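Side-chain contacts in lactate dehydrogenase (Eimeria maxima, PDB 6CT6), which probably catalyses the NAD(H)-dependent interconversion of pyruvate and lactate, here held with NADH and the substrate analogue oxamate: residues D52-S57 with G63-G68; P193-I198 with N220-K225. All blocks are in the same frame, centred on the assembly; numbering follows the deposited sequence.

Contact 1: residues D52-S57 with G63-G68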
ATOM      1  N   ASP B  52      -3.348  11.793   3.588  1.00 22.70           N
ATOM      2  CA  ASP B  52      -3.498  11.039   2.346  1.00 25.72           C
ATOM      3  C   ASP B  52      -4.497   9.896   2.502  1.00 26.15           C
ATOM      4  O   ASP B  52      -5.315   9.645   1.609  1.00 24.93           O
ATOM      5  CB  ASP B  52      -2.129  10.508   1.923  1.00 25.60           C
ATOM      6  CG  ASP B  52      -2.132   9.888   0.542  1.00 25.35           C
ATOM      7  OD1 ASP B  52      -3.094  10.109  -0.222  1.00 27.09           O
ATOM      8  OD2 ASP B  52      -1.151   9.184   0.215  1.00 27.74           O
ATOM      9  N   LEU B  53      -4.453   9.192   3.633  1.00 24.70           N
ATOM     10  CA  LEU B  53      -5.313   8.027   3.815  1.00 27.19           C
ATOM     11  C   LEU B  53      -6.744   8.409   4.165  1.00 23.04           C
ATOM     12  O   LEU B  53      -7.669   7.647   3.860  1.00 24.88           O
ATOM     13  CB  LEU B  53      -4.718   7.109   4.883  1.00 21.80           C
ATOM     14  CG  LEU B  53      -3.475   6.356   4.394  1.00 24.75           C
ATOM     15  CD1 LEU B  53      -2.703   5.767   5.557  1.00 29.00           C
ATOM     16  CD2 LEU B  53      -3.855   5.262   3.397  1.00 30.90           C
ATOM     17  N   CYS B  54      -6.959   9.568   4.797  1.00 24.56           N
ATOM     18  CA  CYS B  54      -8.325  10.063   4.943  1.00 25.74           C
ATOM     19  C   CYS B  54      -8.924  10.393   3.582  1.00 27.06           C
ATOM     20  O   CYS B  54     -10.104  10.120   3.331  1.00 25.37           O
ATOM     21  CB  CYS B  54      -8.362  11.287   5.858  1.00 25.04           C
ATOM     22  SG  CYS B  54      -8.143  10.929   7.624  1.00 28.62           S
ATOM     23  N   HIS B  55      -8.120  10.973   2.689  1.00 25.58           N
ATOM     24  CA  HIS B  55      -8.559  11.159   1.311  1.00 23.26           C
ATOM     25  C   HIS B  55      -8.867   9.822   0.651  1.00 27.51           C
ATOM     26  O   HIS B  55      -9.874   9.687  -0.055  1.00 25.02           O
ATOM     27  CB  HIS B  55      -7.490  11.907   0.515  1.00 25.14           C
ATOM     28  CG  HIS B  55      -7.141  13.251   1.080  1.00 26.75           C
ATOM     29  ND1 HIS B  55      -5.979  13.914   0.753  1.00 26.46           N
ATOM     30  CD2 HIS B  55      -7.806  14.057   1.942  1.00 26.77           C
ATOM     31  CE1 HIS B  55      -5.939  15.069   1.393  1.00 30.87           C
ATOM     32  NE2 HIS B  55      -7.036  15.182   2.122  1.00 24.62           N
ATOM     33  N   ASN B  56      -8.016   8.818   0.874  1.00 28.02           N
ATOM     34  CA  ASN B  56      -8.234   7.512   0.259  1.00 25.86           C
ATOM     35  C   ASN B  56      -9.583   6.936   0.663  1.00 23.10           C
ATOM     36  O   ASN B  56     -10.328   6.421  -0.180  1.00 25.17           O
ATOM     37  CB  ASN B  56      -7.109   6.549   0.642  1.00 24.34           C
ATOM     38  CG  ASN B  56      -7.251   5.201  -0.030  1.00 23.65           C
ATOM     39  OD1 ASN B  56      -6.936   5.051  -1.210  1.00 23.49           O
ATOM     40  ND2 ASN B  56      -7.741   4.212   0.715  1.00 26.96           N
ATOM     41  N   SER B  57      -9.915   7.004   1.954  1.00 23.77           N
ATOM     42  CA  SER B  57     -11.215   6.527   2.411  1.00 27.61           C
ATOM     43  C   SER B  57     -12.337   7.140   1.581  1.00 27.50           C
ATOM     44  O   SER B  57     -13.266   6.445   1.153  1.00 24.29           O
ATOM     45  CB  SER B  57     -11.404   6.854   3.894  1.00 27.07           C
ATOM     46  OG  SER B  57     -10.615   6.009   4.717  1.00 31.91           O
ATOM     47  N   GLY B  63     -15.890   6.385   5.568  1.00 27.39           N
ATOM     48  CA  GLY B  63     -15.443   7.429   6.468  1.00 33.85           C
ATOM     49  C   GLY B  63     -14.480   6.945   7.530  1.00 27.73           C
ATOM     50  O   GLY B  63     -14.444   7.492   8.636  1.00 28.84           O
ATOM     51  N   ILE B  64     -13.695   5.913   7.210  1.00 26.10           N
ATOM     52  CA  ILE B  64     -12.610   5.510   8.095  1.00 25.08           C
ATOM     53  C   ILE B  64     -11.690   6.702   8.307  1.00 30.09           C
ATOM     54  O   ILE B  64     -11.327   7.404   7.356  1.00 23.14           O
ATOM     55  CB  ILE B  64     -11.846   4.313   7.501  1.00 28.06           C
ATOM     56  CG1 ILE B  64     -12.712   3.046   7.496  1.00 28.42           C
ATOM     57  CG2 ILE B  64     -10.533   4.068   8.252  1.00 26.29           C
ATOM     58  CD1 ILE B  64     -13.056   2.484   8.875  1.00 28.04           C
ATOM     59  N   THR B  65     -11.312   6.945   9.558  1.00 27.23           N
ATOM     60  CA  THR B  65     -10.418   8.041   9.903  1.00 29.79           C
ATOM     61  C   THR B  65      -9.050   7.490  10.277  1.00 28.43           C
ATOM     62  O   THR B  65      -8.944   6.603  11.131  1.00 26.19           O
ATOM     63  CB  THR B  65     -10.981   8.873  11.059  1.00 29.54           C
ATOM     64  OG1 THR B  65     -12.280   9.369  10.709  1.00 32.90           O
ATOM     65  CG2 THR B  65     -10.068  10.058  11.363  1.00 31.12           C
ATOM     66  N   VAL B  66      -8.010   8.013   9.633  1.00 27.16           N
ATOM     67  CA  VAL B  66      -6.626   7.748  10.011  1.00 28.50           C
ATOM     68  C   VAL B  66      -6.062   9.023  10.621  1.00 30.77           C
ATOM     69  O   VAL B  66      -6.144  10.096  10.011  1.00 28.82           O
ATOM     70  CB  VAL B  66      -5.778   7.288   8.811  1.00 28.74           C
ATOM     71  CG1 VAL B  66      -4.351   6.974   9.250  1.00 26.33           C
ATOM     72  CG2 VAL B  66      -6.401   6.070   8.144  1.00 30.54           C
ATOM     73  N   TYR B  67      -5.514   8.907  11.827  1.00 26.67           N
ATOM     74  CA  TYR B  67      -4.876  10.007  12.531  1.00 30.99           C
ATOM     75  C   TYR B  67      -3.363   9.816  12.520  1.00 31.11           C
ATOM     76  O   TYR B  67      -2.865   8.686  12.524  1.00 36.75           O
ATOM     77  CB  TYR B  67      -5.345  10.090  13.989  1.00 31.27           C
ATOM     78  CG  TYR B  67      -6.844  10.100  14.220  1.00 33.74           C
ATOM     79  CD1 TYR B  67      -7.541  11.297  14.351  1.00 39.81           C
ATOM     80  CD2 TYR B  67      -7.557   8.913  14.351  1.00 40.55           C
ATOM     81  CE1 TYR B  67      -8.908  11.312  14.581  1.00 39.84           C
ATOM     82  CE2 TYR B  67      -8.924   8.919  14.581  1.00 38.77           C
ATOM     83  CZ  TYR B  67      -9.594  10.123  14.696  1.00 45.34           C
ATOM     84  OH  TYR B  67     -10.950  10.140  14.924  1.00 45.28           O
ATOM     85  N   GLY B  68      -2.635  10.928  12.505  1.00 28.95           N
ATOM     86  CA  GLY B  68      -1.190  10.931  12.714  1.00 28.76           C
ATOM     87  C   GLY B  68      -0.858  11.544  14.067  1.00 31.14           C
ATOM     88  O   GLY B  68      -1.489  12.520  14.482  1.00 32.84           O
TER

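Contact 2: residues P193-I198 with N220-K225. With GLC (alpha-D-glucopyranose), chain E.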
ATOM      1  N   PRO B 193      10.768 -24.573   7.064  1.00 32.58           N
ATOM      2  CA  PRO B 193       9.636 -24.967   6.211  1.00 33.13           C
ATOM      3  C   PRO B 193       9.334 -26.447   6.390  1.00 34.93           C
ATOM      4  O   PRO B 193      10.196 -27.304   6.179  1.00 34.90           O
ATOM      5  CB  PRO B 193      10.127 -24.649   4.793  1.00 32.96           C
ATOM      6  CG  PRO B 193      11.274 -23.713   4.971  1.00 32.01           C
ATOM      7  CD  PRO B 193      11.900 -24.062   6.277  1.00 32.68           C
ATOM      8  N   LEU B 194       8.098 -26.743   6.794  1.00 31.58           N
ATOM      9  CA  LEU B 194       7.688 -28.113   7.112  1.00 30.93           C
ATOM     10  C   LEU B 194       7.180 -28.789   5.844  1.00 31.45           C
ATOM     11  O   LEU B 194       5.978 -28.921   5.602  1.00 31.67           O
ATOM     12  CB  LEU B 194       6.633 -28.108   8.211  1.00 29.80           C
ATOM     13  CG  LEU B 194       7.118 -27.728   9.609  1.00 31.63           C
ATOM     14  CD1 LEU B 194       5.939 -27.597  10.563  1.00 32.91           C
ATOM     15  CD2 LEU B 194       8.112 -28.751  10.137  1.00 37.24           C
ATOM     16  N   MET B 195       8.133 -29.247   5.027  1.00 30.28           N
ATOM     17  CA  MET B 195       7.787 -29.820   3.731  1.00 29.67           C
ATOM     18  C   MET B 195       6.907 -31.054   3.877  1.00 31.58           C
ATOM     19  O   MET B 195       6.123 -31.363   2.971  1.00 32.40           O
ATOM     20  CB  MET B 195       9.061 -30.163   2.958  1.00 32.55           C
ATOM     21  CG  MET B 195      10.056 -29.014   2.858  1.00 36.64           C
ATOM     22  SD  MET B 195       9.316 -27.474   2.263  1.00 33.83           S
ATOM     23  CE  MET B 195       9.231 -27.788   0.503  1.00 29.09           C
ATOM     24  N   ARG B 196       7.010 -31.764   5.003  1.00 30.90           N
ATOM     25  CA  ARG B 196       6.215 -32.973   5.193  1.00 34.77           C
ATOM     26  C   ARG B 196       4.739 -32.653   5.399  1.00 34.49           C
ATOM     27  O   ARG B 196       3.879 -33.491   5.103  1.00 35.61           O
ATOM     28  CB  ARG B 196       6.753 -33.770   6.384  1.00 33.14           C
ATOM     29  CG  ARG B 196       5.941 -35.012   6.731  1.00 35.79           C
ATOM     30  CD  ARG B 196       6.678 -35.907   7.723  1.00 37.68           C
ATOM     31  NE  ARG B 196       6.691 -35.367   9.082  1.00 34.50           N
ATOM     32  CZ  ARG B 196       5.766 -35.610  10.007  1.00 33.06           C
ATOM     33  NH1 ARG B 196       4.725 -36.383   9.733  1.00 37.10           N
ATOM     34  NH2 ARG B 196       5.880 -35.072  11.216  1.00 36.85           N
ATOM     35  N   TYR B 197       4.427 -31.457   5.896  1.00 33.87           N
ATOM     36  CA  TYR B 197       3.062 -31.074   6.232  1.00 32.59           C
ATOM     37  C   TYR B 197       2.365 -30.293   5.120  1.00 32.26           C
ATOM     38  O   TYR B 197       1.226 -29.855   5.313  1.00 36.45           O
ATOM     39  CB  TYR B 197       3.047 -30.243   7.517  1.00 31.24           C
ATOM     40  CG  TYR B 197       3.125 -31.037   8.807  1.00 33.67           C
ATOM     41  CD1 TYR B 197       1.980 -31.568   9.389  1.00 32.77           C
ATOM     42  CD2 TYR B 197       4.336 -31.224   9.463  1.00 34.26           C
ATOM     43  CE1 TYR B 197       2.040 -32.280  10.576  1.00 32.14           C
ATOM     44  CE2 TYR B 197       4.406 -31.935  10.652  1.00 35.52           C
ATOM     45  CZ  TYR B 197       3.253 -32.458  11.203  1.00 35.94           C
ATOM     46  OH  TYR B 197       3.309 -33.167  12.383  1.00 35.24           O
ATOM     47  N   ILE B 198       3.010 -30.103   3.967  1.00 29.23           N
ATOM     48  CA  ILE B 198       2.353 -29.414   2.860  1.00 30.28           C
ATOM     49  C   ILE B 198       1.216 -30.284   2.353  1.00 34.00           C
ATOM     50  O   ILE B 198       1.406 -31.476   2.076  1.00 30.89           O
ATOM     51  CB  ILE B 198       3.347 -29.108   1.727  1.00 28.81           C
ATOM     52  CG1 ILE B 198       4.463 -28.171   2.205  1.00 31.81           C
ATOM     53  CG2 ILE B 198       2.614 -28.496   0.523  1.00 31.26           C
ATOM     54  CD1 ILE B 198       5.595 -28.024   1.195  1.00 32.72           C
ATOM     55  N   ASN B 220      13.150 -29.498  -2.920  1.00 41.25           N
ATOM     56  CA  ASN B 220      14.346 -29.018  -2.237  1.00 45.33           C
ATOM     57  C   ASN B 220      14.623 -27.558  -2.568  1.00 36.99           C
ATOM     58  O   ASN B 220      15.033 -26.784  -1.695  1.00 40.69           O
ATOM     59  CB  ASN B 220      15.555 -29.878  -2.601  1.00 51.70           C
ATOM     60  CG  ASN B 220      16.851 -29.304  -2.068  1.00 65.55           C
ATOM     61  OD1 ASN B 220      17.194 -29.497  -0.903  1.00 60.48           O
ATOM     62  ND2 ASN B 220      17.576 -28.582  -2.919  1.00 59.53           N
ATOM     63  N   ASN B 221      14.410 -27.165  -3.824  1.00 38.76           N
ATOM     64  CA  ASN B 221      14.652 -25.780  -4.213  1.00 39.44           C
ATOM     65  C   ASN B 221      13.702 -24.836  -3.488  1.00 42.30           C
ATOM     66  O   ASN B 221      14.104 -23.749  -3.053  1.00 40.19           O
ATOM     67  CB  ASN B 221      14.506 -25.635  -5.726  1.00 39.66           C
ATOM     68  CG  ASN B 221      15.065 -24.325  -6.243  1.00 54.12           C
ATOM     69  OD1 ASN B 221      15.937 -23.717  -5.622  1.00 53.16           O
ATOM     70  ND2 ASN B 221      14.566 -23.884  -7.392  1.00 68.92           N
ATOM     71  N   ILE B 222      12.439 -25.241  -3.337  1.00 35.51           N
ATOM     72  CA  ILE B 222      11.450 -24.401  -2.668  1.00 31.13           C
ATOM     73  C   ILE B 222      11.780 -24.265  -1.189  1.00 31.84           C
ATOM     74  O   ILE B 222      11.616 -23.188  -0.599  1.00 30.09           O
ATOM     75  CB  ILE B 222      10.040 -24.979  -2.891  1.00 30.30           C
ATOM     76  CG1 ILE B 222       9.615 -24.759  -4.348  1.00 31.41           C
ATOM     77  CG2 ILE B 222       9.031 -24.366  -1.910  1.00 30.41           C
ATOM     78  CD1 ILE B 222       8.349 -25.489  -4.743  1.00 34.51           C
ATOM     79  N   TYR B 223      12.232 -25.353  -0.562  1.00 32.71           N
ATOM     80  CA  TYR B 223      12.684 -25.290   0.824  1.00 36.79           C
ATOM     81  C   TYR B 223      13.764 -24.231   0.992  1.00 34.36           C
ATOM     82  O   TYR B 223      13.715 -23.417   1.923  1.00 32.15           O
ATOM     83  CB  TYR B 223      13.192 -26.668   1.247  1.00 38.52           C
ATOM     84  CG  TYR B 223      13.768 -26.756   2.644  1.00 38.89           C
ATOM     85  CD1 TYR B 223      12.958 -27.036   3.735  1.00 36.75           C
ATOM     86  CD2 TYR B 223      15.130 -26.592   2.866  1.00 40.90           C
ATOM     87  CE1 TYR B 223      13.483 -27.133   5.011  1.00 39.17           C
ATOM     88  CE2 TYR B 223      15.664 -26.686   4.137  1.00 41.46           C
ATOM     89  CZ  TYR B 223      14.835 -26.958   5.207  1.00 44.94           C
ATOM     90  OH  TYR B 223      15.357 -27.053   6.477  1.00 44.51           O
ATOM     91  N   ASN B 224      14.740 -24.214   0.083  1.00 34.25           N
ATOM     92  CA  ASN B 224      15.816 -23.230   0.155  1.00 36.50           C
ATOM     93  C   ASN B 224      15.305 -21.835  -0.181  1.00 34.89           C
ATOM     94  O   ASN B 224      15.620 -20.863   0.517  1.00 34.78           O
ATOM     95  CB  ASN B 224      16.946 -23.624  -0.797  1.00 42.82           C
ATOM     96  CG  ASN B 224      17.644 -24.899  -0.377  1.00 44.08           C
ATOM     97  OD1 ASN B 224      17.820 -25.159   0.813  1.00 40.83           O
ATOM     98  ND2 ASN B 224      18.043 -25.706  -1.355  1.00 49.70           N
ATOM     99  N   LYS B 225      14.523 -21.714  -1.255  1.00 36.94           N
ATOM    100  CA  LYS B 225      14.052 -20.399  -1.669  1.00 38.92           C
ATOM    101  C   LYS B 225      13.170 -19.757  -0.605  1.00 36.67           C
ATOM    102  O   LYS B 225      13.169 -18.528  -0.464  1.00 37.65           O
ATOM    103  CB  LYS B 225      13.318 -20.503  -3.008  1.00 33.87           C
ATOM    104  CG  LYS B 225      14.254 -20.576  -4.221  1.00 42.16           C
ATOM    105  CD  LYS B 225      15.030 -19.265  -4.396  1.00 61.37           C
ATOM    106  CE  LYS B 225      16.121 -19.336  -5.458  1.00 63.67           C
ATOM    107  NZ  LYS B 225      17.022 -18.152  -5.354  1.00 55.66           N
TER
HETATM  108  C1  GLC E 402      14.957 -30.681   4.847  1.00 60.79           C
HETATM  109  C2  GLC E 402      13.454 -31.118   4.948  1.00 58.94           C
HETATM  110  C3  GLC E 402      13.071 -32.031   3.763  1.00 60.13           C
HETATM  111  C4  GLC E 402      13.423 -31.264   2.517  1.00 59.24           C
HETATM  112  C5  GLC E 402      14.937 -31.256   2.470  1.00 61.65           C
HETATM  113  C6  GLC E 402      15.294 -30.650   1.100  1.00 60.76           C
HETATM  114  O1  GLC E 402      15.764 -31.658   5.443  1.00 68.96           O
HETATM  115  O2  GLC E 402      13.226 -31.823   6.138  1.00 64.85           O
HETATM  116  O3  GLC E 402      11.687 -32.244   3.769  1.00 57.15           O
HETATM  117  O4  GLC E 402      12.958 -31.968   1.395  1.00 61.40           O
HETATM  118  O5  GLC E 402      15.414 -30.407   3.499  1.00 55.46           O
HETATM  119  O6  GLC E 402      14.611 -29.432   0.981  1.00 68.75           O

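Contact 1: residues D52-S57 with G63-G68
Cys54 and Val66 make the one settled hydrogen bond between segment 52-57 of helix 45-59 and segment 63-68: the amide Val66 N donates to Cys54 SG at 3.5 Å, with an N-H...S angle of 153°. The same sulfur sits 3.2 Å from Val66 O, so it rests against both polar backbone atoms of a single residue. With SG anti to its own carbonyl carbon (chi1 -74°), the cysteine extends from the helix to the start of the strand. One turn on, Ser57 OG comes within 3.1 Å of Ile64 O, but that bond is not certain, since Ser57 OG is also hydrogen-bonded to Ser29 OG of helix 19-31. Ile64 O accepts a further hydrogen bond from Arg166 of the second subunit. Apolar packing takes over beyond these polar atoms, where Leu53 CB meets Val66 CG2 at 3.8 Å. Leu53 and Val66 both reach Leu38 of strand 35-39, while Leu53 also touches Ala25 and Phe26 of helix 19-31. The contact thus closes the beta-alpha-beta unit of strand 35-39, helix 45-59 and strand 66-69 in the Rossmann domain, where Thr65 pairs through its backbone with Val36, and Tyr67 with Val36 and Leu38.

Contact 2: residues P193-I198 with N220-K225
Tyr223 gives one face to the bound glucose and its edge to Pro193 O and Met195 SD, while the pyrrolidine of Pro193 sits past the rim on the side of the plane away from the sugar. The sugar's ring oxygen O5 stands 3.7 Å above the ring plane, over its centre, with C1 of the sugar over the phenol end of the same face. In the ring plane, Pro193 O faces the rim at 3.5 Å from Tyr223 CE1. That carbonyl also accepts a weak hydrogen bond from Met195 N across the inverse gamma turn centred on Leu194, which may help to hold the oxygen at the rim. The pyrrolidine crosses the phenol at about a right angle, Pro193 CD lying 3.7 Å from Tyr223 CE1.

Met195 comes in at the same margin of the ring, near CD1. Its SD is 5.3 Å from the centroid of the Tyr223 ring and 89° off the normal, an edge-on Met-aromatic contact, while Met195 CG packs obliquely on Tyr223 CD1 at 3.6 Å. Bends at chi2 (-51°) and chi3 (-79°) curl the thioether back toward the helix, bringing Met195 CE to 4.2 Å from Ile222 CG2. Met195, Asn220 and Tyr223 all line the glucose pocket: Met195 CB approaches the sugar's O3, and Asn220 OD1 and Tyr223 CB lie close to its hydroxymethyl arm, while Glu304 hydrogen-bonds the sugar from helix 303-328.

In the C-terminal domain the contact fastens the loop between strands 192-193 and 199-200 to helix 216-237. Pro193 also packs on Val183 of strand 179-184 and on Thr226, and Ile222 faces Leu164 and Ile168 of helix 157-172.

Contact 1 belongs to the NAD-binding domain and contact 2 to the alpha/beta C-terminal domain, on opposite sides of the chain's centre; their centres are 40 Å apart and their nearest atoms about 30 Å. Neither supplies an oxamate-pocket residue of its own chain, but segment 52-57 packs on Arg163 and Ala242 of the second subunit, positions that belong to the oxamate pocket. The side chain of Leu53 is about 13 Å from the bound NADH, and that of Pro193 about 12 Å from oxamate and 14 Å from NADH. Contact 2 meets no other protein chain of the assembly and instead supplies three of the six residues of a glucose pocket separate from the oxamate site.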